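Local coordinates for DUF6836 domain-containing protein (Clostridium leptum, PDB 4PW1) that is of unknown function but forms a two-chain assembly in the crystal, each chain built on an antiparallel beta-sheet surrounded by alpha-helices, at the interface of chains A and B. Residues are numbered along the deposited sequence; one frame, centred on the assembly and turned at random. Chains: chain A/B, Uncharacterized protein.

Contact 1: the interface of chains A and B. Residues chain A 23-25, 27; chain B 27, 32.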
ATOM      1  N   GLY A  23      -4.312   7.921  -4.252  1.00 28.97           N
ATOM      2  CA  GLY A  23      -2.833   8.054  -4.260  1.00 32.14           C
ATOM      3  C   GLY A  23      -2.055   6.968  -3.530  1.00 30.34           C
ATOM      4  O   GLY A  23      -0.851   7.115  -3.285  1.00 29.57           O
ATOM      5  N   GLU A  24      -2.746   5.892  -3.168  1.00 28.05           N
ATOM      6  CA  GLU A  24      -2.166   4.854  -2.346  1.00 28.62           C
ATOM      7  C   GLU A  24      -2.320   3.518  -3.079  1.00 26.10           C
ATOM      8  O   GLU A  24      -3.410   3.104  -3.424  1.00 27.02           O
ATOM      9  CB  GLU A  24      -2.824   4.842  -0.952  1.00 31.80           C
ATOM     10  CG  GLU A  24      -2.474   6.028  -0.024  1.00 36.74           C
ATOM     11  CD  GLU A  24      -3.294   6.085   1.289  1.00 43.72           C
ATOM     12  OE1 GLU A  24      -4.542   5.907   1.217  1.00 40.79           O
ATOM     13  OE2 GLU A  24      -2.716   6.339   2.408  1.00 37.45           O
ATOM     14  N   GLU A  25      -1.200   2.866  -3.351  1.00 26.07           N
ATOM     15  CA  GLU A  25      -1.167   1.509  -3.859  1.00 22.53           C
ATOM     16  C   GLU A  25      -0.713   0.592  -2.738  1.00 22.48           C
ATOM     17  O   GLU A  25       0.343   0.801  -2.116  1.00 24.86           O
ATOM     18  CB  GLU A  25      -0.239   1.381  -5.077  1.00 24.02           C
ATOM     19  CG  GLU A  25      -0.034  -0.054  -5.559  1.00 26.98           C
ATOM     20  CD  GLU A  25       1.033  -0.195  -6.631  1.00 26.73           C
ATOM     21  OE1 GLU A  25       2.261  -0.047  -6.326  1.00 30.53           O
ATOM     22  OE2 GLU A  25       0.634  -0.400  -7.804  1.00 33.29           O
ATOM     23  N   ASN A  27       0.438  -3.122  -2.068  1.00 21.45           N
ATOM     24  CA  ASN A  27       0.856  -4.401  -2.606  1.00 23.65           C
ATOM     25  C   ASN A  27       1.014  -5.397  -1.468  1.00 24.52           C
ATOM     26  O   ASN A  27       1.798  -5.189  -0.559  1.00 28.00           O
ATOM     27  CB  ASN A  27       2.217  -4.317  -3.285  1.00 27.31           C
ATOM     28  CG  ASN A  27       2.200  -3.489  -4.528  1.00 33.36           C
ATOM     29  OD1 ASN A  27       1.248  -3.493  -5.293  1.00 33.94           O
ATOM     30  ND2 ASN A  27       3.249  -2.742  -4.721  1.00 40.02           N
TER
ATOM     31  N   ASN B  27       2.742   1.993  -1.435  1.00 20.18           N
ATOM     32  CA  ASN B  27       3.429   2.927  -2.289  1.00 25.72           C
ATOM     33  C   ASN B  27       2.546   4.143  -2.514  1.00 23.67           C
ATOM     34  O   ASN B  27       1.419   4.009  -2.982  1.00 26.92           O
ATOM     35  CB  ASN B  27       3.688   2.337  -3.668  1.00 25.57           C
ATOM     36  CG  ASN B  27       4.674   1.195  -3.646  1.00 32.33           C
ATOM     37  OD1 ASN B  27       5.637   1.198  -2.908  1.00 34.12           O
ATOM     38  ND2 ASN B  27       4.405   0.189  -4.435  1.00 31.28           N
ATOM     39  N   ASN B  32       4.070   4.039  -7.362  1.00 19.07           N
ATOM     40  CA  ASN B  32       3.391   2.901  -7.969  1.00 25.86           C
ATOM     41  C   ASN B  32       3.735   2.772  -9.454  1.00 25.12           C
ATOM     42  O   ASN B  32       3.542   1.716 -10.042  1.00 19.18           O
ATOM     43  CB  ASN B  32       1.868   3.013  -7.807  1.00 27.41           C
ATOM     44  CG  ASN B  32       1.347   4.356  -8.315  1.00 23.29           C
ATOM     45  OD1 ASN B  32       1.864   5.420  -7.948  1.00 22.98           O
ATOM     46  ND2 ASN B  32       0.351   4.317  -9.161  1.00 23.46           N
TER
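The carboxylate end of A:Glu25 packs on the side of B:Asn32, its carbon CD 3.5 Å from CB of B:Asn32, and this is the apolar centre of a mostly polar patch. The carboxylate and the amide of B:Asn32 stand almost perpendicular, 87° apart; the contact itself is made by the CB methylene of the asparagine. A:Glu25 reaches this place on an extended chain whose CG lies anti to the backbone N (chi1 173°), which carries it alongside B:Asn27, the two side chains pointing the same way. There ND2 of B:Asn27 donates to the carboxylate oxygen OE1 of A:Glu25 at 2.9 Å; OE1 lies in the amide plane of B:Asn27, and the N-H meets it nearly along the C-O axis. A weak, bent bond within chain A supplements this one: ND2 of A:Asn27 approaches the same OE1 of A:Glu25 from above the carboxylate plane, at 3.3 Å. Beneath the side chains, the backbones form an antiparallel bridge: A:Glu25 N donates to B:Asn27 O at 2.9 Å, and B:Asn27 N donates to A:Glu25 O at 2.8 Å. The bridge pairs strand 24-28 of each chain, and with its twin probably helps hold the dimer seen in the crystal.

Contact 2: the interface of chains A and B. Residues chain A 18, 20, 26, 216, 225; chain B 18, 20, 24, 216.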
ATOM      1  N   LEU A  18     -11.390   2.412   7.697  1.00 28.32           N
ATOM      2  CA  LEU A  18     -10.485   3.225   6.905  1.00 28.44           C
ATOM      3  C   LEU A  18     -10.471   2.838   5.392  1.00 26.65           C
ATOM      4  O   LEU A  18     -10.198   1.684   5.037  1.00 25.29           O
ATOM      5  CB  LEU A  18      -9.076   3.074   7.485  1.00 29.02           C
ATOM      6  CG  LEU A  18      -8.029   3.917   6.771  1.00 31.35           C
ATOM      7  CD1 LEU A  18      -8.229   5.400   7.087  1.00 36.27           C
ATOM      8  CD2 LEU A  18      -6.648   3.440   7.169  1.00 36.31           C
ATOM      9  N   LEU A  20      -8.479   3.388   1.793  1.00 24.13           N
ATOM     10  CA  LEU A  20      -7.290   3.980   1.182  1.00 29.09           C
ATOM     11  C   LEU A  20      -7.698   4.888   0.023  1.00 29.80           C
ATOM     12  O   LEU A  20      -8.688   4.629  -0.611  1.00 31.96           O
ATOM     13  CB  LEU A  20      -6.319   2.898   0.705  1.00 28.55           C
ATOM     14  CG  LEU A  20      -5.713   2.058   1.808  1.00 29.30           C
ATOM     15  CD1 LEU A  20      -4.607   1.177   1.235  1.00 33.33           C
ATOM     16  CD2 LEU A  20      -5.169   2.872   2.928  1.00 36.18           C
ATOM     17  N   LEU A  26      -1.512  -0.439  -2.489  1.00 21.31           N
ATOM     18  CA  LEU A  26      -1.202  -1.428  -1.482  1.00 23.27           C
ATOM     19  C   LEU A  26      -0.821  -2.710  -2.178  1.00 24.38           C
ATOM     20  O   LEU A  26      -1.641  -3.284  -2.873  1.00 23.13           O
ATOM     21  CB  LEU A  26      -2.420  -1.615  -0.596  1.00 27.25           C
ATOM     22  CG  LEU A  26      -2.302  -2.579   0.582  1.00 32.64           C
ATOM     23  CD1 LEU A  26      -1.210  -2.158   1.540  1.00 36.45           C
ATOM     24  CD2 LEU A  26      -3.634  -2.620   1.313  1.00 37.69           C
ATOM     25  N   LEU A 216      -8.970  -2.653   6.763  1.00 22.09           N
ATOM     26  CA  LEU A 216      -9.094  -1.445   5.951  1.00 21.75           C
ATOM     27  C   LEU A 216      -9.811  -1.836   4.678  1.00 21.98           C
ATOM     28  O   LEU A 216      -9.987  -3.044   4.377  1.00 22.94           O
ATOM     29  CB  LEU A 216      -7.716  -0.855   5.629  1.00 21.80           C
ATOM     30  CG  LEU A 216      -6.704  -1.689   4.859  1.00 23.22           C
ATOM     31  CD1 LEU A 216      -7.085  -1.897   3.391  1.00 23.06           C
ATOM     32  CD2 LEU A 216      -5.309  -1.077   4.967  1.00 28.29           C
HETATM   33  N   MSE A 225      -6.642  -8.141   8.523  1.00 19.69           N
HETATM   34  CA  MSE A 225      -5.206  -8.233   8.709  1.00 21.09           C
HETATM   35  C   MSE A 225      -4.891  -8.858  10.042  1.00 22.67           C
HETATM   36  O   MSE A 225      -5.527  -8.571  11.075  1.00 23.03           O
HETATM   37  CB  MSE A 225      -4.545  -6.843   8.607  1.00 19.62           C
HETATM   38  CG  MSE A 225      -4.752  -6.283   7.216  1.00 23.67           C
HETATM   39 SE   MSE A 225      -4.448  -4.318   7.244  0.75 28.27          SE
HETATM   40  CE  MSE A 225      -5.971  -3.794   8.173  1.00 30.32           C
TER
ATOM     41  N   LEU B  18      -4.823   2.694  12.918  1.00 30.00           N
ATOM     42  CA  LEU B  18      -4.533   1.480  12.182  1.00 29.30           C
ATOM     43  C   LEU B  18      -3.052   1.353  11.822  1.00 25.92           C
ATOM     44  O   LEU B  18      -2.483   2.224  11.158  1.00 23.00           O
ATOM     45  CB  LEU B  18      -5.399   1.440  10.918  1.00 31.03           C
ATOM     46  CG  LEU B  18      -5.186   0.186  10.076  1.00 36.92           C
ATOM     47  CD1 LEU B  18      -5.819  -1.020  10.778  1.00 38.98           C
ATOM     48  CD2 LEU B  18      -5.768   0.392   8.692  1.00 44.81           C
ATOM     49  N   LEU B  20      -0.243  -0.732   9.496  1.00 26.14           N
ATOM     50  CA  LEU B  20      -0.042  -1.774   8.472  1.00 32.15           C
ATOM     51  C   LEU B  20       0.958  -2.873   8.914  1.00 32.94           C
ATOM     52  O   LEU B  20       1.831  -2.591   9.655  1.00 40.82           O
ATOM     53  CB  LEU B  20       0.402  -1.155   7.156  1.00 33.97           C
ATOM     54  CG  LEU B  20      -0.585  -0.206   6.541  1.00 33.61           C
ATOM     55  CD1 LEU B  20      -0.107   0.155   5.139  1.00 38.05           C
ATOM     56  CD2 LEU B  20      -1.974  -0.771   6.471  1.00 44.92           C
ATOM     57  N   GLU B  24       2.528  -5.934   3.937  1.00 38.09           N
ATOM     58  CA  GLU B  24       1.884  -4.875   3.243  1.00 36.93           C
ATOM     59  C   GLU B  24       2.962  -3.840   2.855  1.00 36.02           C
ATOM     60  O   GLU B  24       3.648  -3.287   3.700  1.00 41.02           O
ATOM     61  CB  GLU B  24       0.744  -4.272   4.123  1.00 44.35           C
ATOM     62  CG  GLU B  24      -0.508  -5.183   4.299  1.00 56.45           C
ATOM     63  CD  GLU B  24      -1.567  -4.680   5.327  1.00 69.01           C
ATOM     64  OE1 GLU B  24      -1.174  -4.229   6.431  1.00 73.46           O
ATOM     65  OE2 GLU B  24      -2.809  -4.750   5.066  1.00 55.57           O
ATOM     66  N   LEU B 216      -3.369   6.444   8.951  1.00 23.83           N
ATOM     67  CA  LEU B 216      -2.850   5.120   9.330  1.00 25.34           C
ATOM     68  C   LEU B 216      -1.380   5.296   9.700  1.00 23.98           C
ATOM     69  O   LEU B 216      -0.775   6.351   9.427  1.00 21.56           O
ATOM     70  CB  LEU B 216      -3.020   4.127   8.172  1.00 24.96           C
ATOM     71  CG  LEU B 216      -2.341   4.448   6.845  1.00 25.40           C
ATOM     72  CD1 LEU B 216      -0.820   4.299   6.897  1.00 24.48           C
ATOM     73  CD2 LEU B 216      -2.917   3.552   5.737  1.00 33.52           C
TER
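A:Leu18 and B:Leu18 meet at an oblique angle through their CD2 methyls, 3.5 Å apart, close to the two-fold axis. In both, CG lies anti to the backbone N (chi1 -178° in chain A), which turns the branch towards the partner. Each then lays the same methyl across the opposite Leu216 at about a right angle, with A:Leu18 CD2 3.8 Å from CB of B:Leu216. The Leu216 side chains are crossed a second time by leucines at position 20: A:Leu216 CD2 touches CD2 of B:Leu20 at 3.7 Å, and B:Leu216 is matched likewise by A:Leu20. These perpendicular crossings interleave the leucines of the two chains instead of laying them parallel. Towards one side, selenomethionine A:Met225 bends at chi3 (-71°) and points its CE methyl tip to tip at CD1 of B:Leu18, 3.8 Å away. Nearer the strand pair, A:Leu26 crosses B:Glu24 at a slant, its CD1 3.9 Å from CB of B:Glu24; the glutamate is poorly ordered, so this contact is less certain. The leucine cluster joins the loop carrying residues 18 and 20 to strand 214-218, with strand 221-227 supplying A:Met225 and strand 24-28 supplying A:Leu26 and B:Glu24, and so lies where the sheet of each subunit meets the partner's N-terminal segment.

Contact 3: the interface of chains A and B. Residues chain A 19-21, 24; chain B 216, 225, 235.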
ATOM      1  N   TYR A  19     -10.719   3.797   4.505  1.00 22.39           N
ATOM      2  CA  TYR A  19     -10.554   3.570   3.059  1.00 23.88           C
ATOM      3  C   TYR A  19      -9.244   4.128   2.576  1.00 25.92           C
ATOM      4  O   TYR A  19      -8.907   5.252   2.923  1.00 31.58           O
ATOM      5  CB  TYR A  19     -11.644   4.292   2.284  1.00 26.85           C
ATOM      6  CG  TYR A  19     -12.998   3.705   2.471  1.00 27.58           C
ATOM      7  CD1 TYR A  19     -13.701   3.888   3.658  1.00 31.79           C
ATOM      8  CD2 TYR A  19     -13.578   2.923   1.459  1.00 32.45           C
ATOM      9  CE1 TYR A  19     -14.947   3.315   3.846  1.00 37.36           C
ATOM     10  CE2 TYR A  19     -14.833   2.364   1.630  1.00 36.70           C
ATOM     11  CZ  TYR A  19     -15.506   2.569   2.828  1.00 33.56           C
ATOM     12  OH  TYR A  19     -16.740   2.039   2.990  1.00 40.80           O
ATOM     13  N   LEU A  20      -8.479   3.388   1.793  1.00 24.13           N
ATOM     14  CA  LEU A  20      -7.290   3.980   1.182  1.00 29.09           C
ATOM     15  C   LEU A  20      -7.698   4.888   0.023  1.00 29.80           C
ATOM     16  O   LEU A  20      -8.688   4.629  -0.611  1.00 31.96           O
ATOM     17  CB  LEU A  20      -6.319   2.898   0.705  1.00 28.55           C
ATOM     18  CG  LEU A  20      -5.713   2.058   1.808  1.00 29.30           C
ATOM     19  CD1 LEU A  20      -4.607   1.177   1.235  1.00 33.33           C
ATOM     20  CD2 LEU A  20      -5.169   2.872   2.928  1.00 36.18           C
ATOM     21  N   ASN A  21      -6.950   5.948  -0.258  1.00 30.00           N
ATOM     22  CA  ASN A  21      -7.372   6.903  -1.300  1.00 30.56           C
ATOM     23  C   ASN A  21      -6.691   6.604  -2.624  1.00 33.62           C
ATOM     24  O   ASN A  21      -5.923   5.600  -2.720  1.00 28.23           O
ATOM     25  CB  ASN A  21      -7.258   8.383  -0.813  1.00 35.02           C
ATOM     26  CG  ASN A  21      -5.822   8.833  -0.517  1.00 36.65           C
ATOM     27  OD1 ASN A  21      -4.859   8.358  -1.131  1.00 38.79           O
ATOM     28  ND2 ASN A  21      -5.685   9.794   0.395  1.00 34.45           N
ATOM     29  N   GLU A  24      -2.746   5.892  -3.168  1.00 28.05           N
ATOM     30  CA  GLU A  24      -2.166   4.854  -2.346  1.00 28.62           C
ATOM     31  C   GLU A  24      -2.320   3.518  -3.079  1.00 26.10           C
ATOM     32  O   GLU A  24      -3.410   3.104  -3.424  1.00 27.02           O
ATOM     33  CB  GLU A  24      -2.824   4.842  -0.952  1.00 31.80           C
ATOM     34  CG  GLU A  24      -2.474   6.028  -0.024  1.00 36.74           C
ATOM     35  CD  GLU A  24      -3.294   6.085   1.289  1.00 43.72           C
ATOM     36  OE1 GLU A  24      -4.542   5.907   1.217  1.00 40.79           O
ATOM     37  OE2 GLU A  24      -2.716   6.339   2.408  1.00 37.45           O
TER
ATOM     38  N   LEU B 216      -3.369   6.444   8.951  1.00 23.83           N
ATOM     39  CA  LEU B 216      -2.850   5.120   9.330  1.00 25.34           C
ATOM     40  C   LEU B 216      -1.380   5.296   9.700  1.00 23.98           C
ATOM     41  O   LEU B 216      -0.775   6.351   9.427  1.00 21.56           O
ATOM     42  CB  LEU B 216      -3.020   4.127   8.172  1.00 24.96           C
ATOM     43  CG  LEU B 216      -2.341   4.448   6.845  1.00 25.40           C
ATOM     44  CD1 LEU B 216      -0.820   4.299   6.897  1.00 24.48           C
ATOM     45  CD2 LEU B 216      -2.917   3.552   5.737  1.00 33.52           C
HETATM   46  N   MSE B 225      -4.340  11.506   5.499  1.00 20.11           N
HETATM   47  CA  MSE B 225      -4.866  11.296   4.166  1.00 19.95           C
HETATM   48  C   MSE B 225      -6.034  12.199   3.934  1.00 19.15           C
HETATM   49  O   MSE B 225      -6.933  12.368   4.792  1.00 19.59           O
HETATM   50  CB  MSE B 225      -5.288   9.823   3.997  1.00 18.90           C
HETATM   51  CG  MSE B 225      -4.054   8.922   4.106  1.00 22.65           C
HETATM   52 SE   MSE B 225      -4.653   7.109   4.699  0.75 25.22          SE
HETATM   53  CE  MSE B 225      -6.376   7.020   3.850  1.00 27.25           C
ATOM     54  N   VAL B 235      -1.403  12.555   0.647  1.00 17.41           N
ATOM     55  CA  VAL B 235      -0.957  12.067   1.922  1.00 17.60           C
ATOM     56  C   VAL B 235       0.123  12.978   2.436  1.00 19.17           C
ATOM     57  O   VAL B 235       1.038  13.351   1.701  1.00 18.78           O
ATOM     58  CB  VAL B 235      -0.399  10.639   1.793  1.00 18.39           C
ATOM     59  CG1 VAL B 235       0.112  10.163   3.122  1.00 21.06           C
ATOM     60  CG2 VAL B 235      -1.448   9.717   1.264  1.00 22.44           C
TER
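The carboxylate oxygen OE1 of A:Glu24 accepts a hydrogen bond from the backbone N of A:Asn21, 2.8 Å long and nearly straight (165° at the hydrogen). The donor meets OE1 nearly along its C-O axis, and the bond ties the start of strand 24-28 back to the loop before it. This bond within chain A probably helps hold the carboxylate against chain B, where selenomethionine B:Met225 crosses A:Glu24 at about a right angle. The selenium SE of B:Met225 meets the other carboxylate oxygen, OE2 of A:Glu24, at 3.1 Å. Its CE methyl, swung round by a bent chi3 of 33°, comes 3.4 Å from OE1 of A:Glu24, and also points towards the backbone carbonyl of A:Tyr19. The selenomethionine is therefore wedged between loop and carboxylate, and it gives up 51 Å² of surface to chain A. Next to it, A:Asn21 approaches obliquely, and its amide nitrogen ND2 rests 3.6 Å from CB of B:Met225, touching the side chain at its root. On the other flank B:Val235, from strand 233-239, stands across the glutamate's aliphatic stem. Its CG2 methyl, anti to its own carbonyl carbon, lies 4.0 Å from CG of A:Glu24.

The three contacts form one continuous patch around the two-fold axis: the C-alpha centres of contacts 1 and 2 are about 11 Å apart, those of contacts 1 and 3 about 9 Å, and those of contacts 2 and 3 about 8 Å. A:Glu24 is common to contacts 1 and 3, while A:Leu20 and B:Leu216 belong to both contacts 2 and 3. Strand 24-28 runs through all three, so the same strand carries both the backbone pairing and part of the side-chain packing. Because symmetry repeats each contact, they may together stabilise a dimer, though the structure alone does not show that it forms in solution.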